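Local coordinates for D-alanine--D-alanine ligase (Coxiella burnetii, PDB 3TQT), which joins two D-alanines at the expense of ATP, giving the D-alanyl-D-alanine used in building peptidoglycan, at the interface of chains A and B. Residues are numbered along the deposited sequence; one frame, centred on the assembly and turned at random. Chains: chain A/B, D-alanine--D-alanine ligase.

Contact 1 and contact 2 lie about 28 Å apart, measured between the centres of their C-alpha atoms, and belong to one two-fold interface. They share no residue and no helix. In contact 1 the C-terminal end of the long helix 340-370 of one chain reaches across to segments of the other that probably border the substrate site. In contact 2 helix 141-150 meets its own symmetry copy. The first therefore recurs elsewhere with the chains exchanged, whereas the second gathers equivalent residues of both chains in one place. Two such separate attachments would limit rocking of the subunits if, as seems likely, this pairing is the working dimer.

Contact 1: the interface of chains A and B. Residues chain A 365, 368-369; chain B 16-17, 192, 194.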
loop_
_atom_site.group_PDB
_atom_site.type_symbol
_atom_site.label_atom_id
_atom_site.label_comp_id
_atom_site.label_asym_id
_atom_site.label_seq_id
_atom_site.Cartn_x
_atom_site.Cartn_y
_atom_site.Cartn_z
ATOM N N TYR A 365 -1.663 7.192 -20.631
ATOM C CA TYR A 365 -2.866 7.665 -19.961
ATOM C C TYR A 365 -2.861 9.179 -19.810
ATOM O O TYR A 365 -3.854 9.852 -20.091
ATOM C CB TYR A 365 -2.925 7.012 -18.605
ATOM C CG TYR A 365 -4.039 7.464 -17.726
ATOM C CD1 TYR A 365 -5.366 7.201 -18.057
ATOM C CD2 TYR A 365 -3.770 8.102 -16.526
ATOM C CE1 TYR A 365 -6.396 7.595 -17.213
ATOM C CE2 TYR A 365 -4.778 8.491 -15.683
ATOM C CZ TYR A 365 -6.088 8.239 -16.027
ATOM O OH TYR A 365 -7.086 8.630 -15.165
ATOM N N LYS A 368 -3.669 10.718 -23.113
ATOM C CA LYS A 368 -5.072 10.518 -23.439
ATOM C C LYS A 368 -5.939 11.413 -22.559
ATOM O O LYS A 368 -6.821 12.105 -23.063
ATOM C CB LYS A 368 -5.460 9.048 -23.284
ATOM C CG LYS A 368 -6.865 8.719 -23.768
ATOM C CD LYS A 368 -7.007 8.965 -25.275
ATOM C CE LYS A 368 -8.339 8.441 -25.797
ATOM N NZ LYS A 368 -8.507 8.669 -27.266
ATOM N N ALA A 369 -5.666 11.415 -21.255
ATOM C CA ALA A 369 -6.490 12.147 -20.294
ATOM C C ALA A 369 -6.545 13.655 -20.533
ATOM O O ALA A 369 -7.598 14.275 -20.371
ATOM C CB ALA A 369 -6.028 11.862 -18.875
ATOM N N THR B 16 -3.454 12.793 -13.062
ATOM C CA THR B 16 -4.372 13.471 -13.956
ATOM C C THR B 16 -5.348 14.364 -13.192
ATOM O O THR B 16 -5.998 15.224 -13.784
ATOM C CB THR B 16 -5.123 12.462 -14.841
ATOM O OG1 THR B 16 -5.615 11.389 -14.023
ATOM C CG2 THR B 16 -4.177 11.879 -15.885
ATOM N N GLU B 17 -5.444 14.161 -11.879
ATOM C CA GLU B 17 -6.285 15.007 -11.031
ATOM C C GLU B 17 -5.500 16.169 -10.396
ATOM O O GLU B 17 -5.941 16.782 -9.427
ATOM C CB GLU B 17 -6.965 14.180 -9.943
ATOM C CG GLU B 17 -8.001 13.181 -10.451
ATOM C CD GLU B 17 -7.380 12.054 -11.247
ATOM O OE1 GLU B 17 -6.689 11.210 -10.640
ATOM O OE2 GLU B 17 -7.579 12.014 -12.482
ATOM N N SER B 192 -10.005 8.966 -14.537
ATOM C CA SER B 192 -10.402 9.719 -15.735
ATOM C C SER B 192 -11.420 8.968 -16.576
ATOM O O SER B 192 -11.354 7.745 -16.713
ATOM C CB SER B 192 -9.196 10.069 -16.609
ATOM O OG SER B 192 -9.616 10.546 -17.884
ATOM N N VAL B 194 -11.542 8.649 -19.550
ATOM C CA VAL B 194 -10.923 7.949 -20.679
ATOM C C VAL B 194 -10.548 6.512 -20.316
ATOM O O VAL B 194 -10.297 5.678 -21.196
ATOM C CB VAL B 194 -9.682 8.700 -21.241
ATOM C CG1 VAL B 194 -10.047 10.139 -21.583
ATOM C CG2 VAL B 194 -8.528 8.656 -20.257
#
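B:Thr16 puts its methyl CG2 between A:Tyr365 and A:Ala369, where the end of helix 340-370 meets two loops of the partner, an ATP-grasp D-alanine--D-alanine ligase, that by homology border the active site. CG2 lies above the ring plane, just outside the CE2 edge, 3.4 Å from CE2, and touches the methyl CB of A:Ala369 at 3.5 Å. The two side chains of A:Tyr365 and B:Thr16 stand roughly perpendicular. At the opposite edge, on the same face side, the CG2 branch of B:Val194, in the 3-10 helix 193-195, lies outside the ring near CE1. Its CB also packs on the aliphatic CG of A:Lys368 at 3.8 Å; a bend at chi2 (63°) turns the rest of the lysine chain away from the valine. A:Tyr365 holds CG anti to the backbone N (chi1 175°), which sends the ring outward from the helix and its phenol OH into chain B. There the backbone N of B:Ser192 donates a hydrogen bond to OH, 3.0 Å long. B:Thr16 OG1 adds a weak one. That hydroxyl is engaged more firmly with B:Glu17, whose carboxylate OE2 it meets at 2.6 Å from above the plane. On the serine side, B:Ser192 OG accepts from the backbone N of B:Val194 (165° at H), tying the loop to the 3-10 turn. By family homology B:Glu17 and B:Ser192 help form the D-alanine site, so the tyrosine may steady it from the neighbouring subunit.

Contact 2: the interface of chains A and B. Residues chain A 143, 146-147, 150; chain B 146-147, 150.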
loop_
_atom_site.group_PDB
_atom_site.type_symbol
_atom_site.label_atom_id
_atom_site.label_comp_id
_atom_site.label_asym_id
_atom_site.label_seq_id
_atom_site.Cartn_x
_atom_site.Cartn_y
_atom_site.Cartn_z
ATOM N N LEU A 143 -5.543 -9.492 5.821
ATOM C CA LEU A 143 -5.916 -8.938 4.517
ATOM C C LEU A 143 -5.434 -9.867 3.402
ATOM O O LEU A 143 -6.158 -10.118 2.442
ATOM C CB LEU A 143 -5.344 -7.526 4.338
ATOM C CG LEU A 143 -5.570 -6.839 2.991
ATOM C CD1 LEU A 143 -7.068 -6.775 2.658
ATOM C CD2 LEU A 143 -4.924 -5.445 3.004
ATOM N N THR A 146 -7.754 -12.695 3.188
ATOM C CA THR A 146 -9.039 -12.279 2.657
ATOM C C THR A 146 -8.976 -12.345 1.137
ATOM O O THR A 146 -9.871 -12.880 0.480
ATOM C CB THR A 146 -9.360 -10.833 3.068
ATOM O OG1 THR A 146 -9.543 -10.777 4.485
ATOM C CG2 THR A 146 -10.631 -10.340 2.375
ATOM N N VAL A 147 -7.905 -11.794 0.581
ATOM C CA VAL A 147 -7.763 -11.728 -0.861
ATOM C C VAL A 147 -7.566 -13.135 -1.427
ATOM O O VAL A 147 -8.185 -13.500 -2.430
ATOM C CB VAL A 147 -6.620 -10.780 -1.256
ATOM C CG1 VAL A 147 -6.311 -10.906 -2.731
ATOM C CG2 VAL A 147 -6.990 -9.334 -0.876
ATOM N N ALA A 150 -10.870 -15.188 -1.143
ATOM C CA ALA A 150 -11.839 -14.673 -2.103
ATOM C C ALA A 150 -11.555 -15.224 -3.486
ATOM O O ALA A 150 -12.468 -15.445 -4.272
ATOM C CB ALA A 150 -11.813 -13.154 -2.124
ATOM N N THR B 146 -13.225 -6.716 -3.546
ATOM C CA THR B 146 -12.873 -8.045 -3.097
ATOM C C THR B 146 -12.970 -8.063 -1.586
ATOM O O THR B 146 -13.608 -8.945 -1.005
ATOM C CB THR B 146 -11.460 -8.419 -3.540
ATOM O OG1 THR B 146 -11.454 -8.563 -4.956
ATOM C CG2 THR B 146 -11.018 -9.741 -2.915
ATOM N N VAL B 147 -12.364 -7.061 -0.956
ATOM C CA VAL B 147 -12.362 -6.961 0.495
ATOM C C VAL B 147 -13.768 -6.707 1.040
ATOM O O VAL B 147 -14.196 -7.351 2.010
ATOM C CB VAL B 147 -11.368 -5.887 0.979
ATOM C CG1 VAL B 147 -11.489 -5.680 2.493
ATOM C CG2 VAL B 147 -9.960 -6.300 0.601
ATOM N N ALA B 150 -16.064 -9.802 0.590
ATOM C CA ALA B 150 -15.646 -10.852 1.514
ATOM C C ALA B 150 -16.224 -10.616 2.913
ATOM O O ALA B 150 -16.536 -11.562 3.645
ATOM C CB ALA B 150 -14.122 -10.957 1.559
#
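The methyl CG2 of A:Thr146 faces the methyl CB of B:Ala150 at 3.6 Å, while the threonine hydroxyl OG1 is turned to the side of its own backbone N. In this ATP-grasp ligase helix 141-150 of each chain packs on its two-fold copy, the two running roughly at right angles. Within each helix the usual turn spacing is kept, with the backbone O of A:Thr146 3.0 Å from the backbone N of A:Ala150. The two-fold equivalent role falls to B:Thr146, whose CG2 meets CB of A:Ala150 at 3.6 Å, so two methyl-to-methyl pairs flank the two-fold axis. In both threonines the first torsion (chi1 -66° in chain A) sets OG1 beside the backbone N and CG2 anti to it, so the methyl points across the interface. The alanines come fairly near each other, CB of A:Ala150 to CB of B:Ala150 being 4.9 Å, and their small side chains would allow the helix ends to approach. Farther along, A:Leu143 extends its CD1 branch to CG2 of B:Val147 at 3.6 Å, the side chains meeting almost perpendicularly. With CG anti to the backbone N (chi1 176°), the leucine stretches away from its helix toward the valine. A:Val147 sits behind the threonine pairs, its CA 4.3 Å from CG2 of B:Thr146, a looser backing for that methyl.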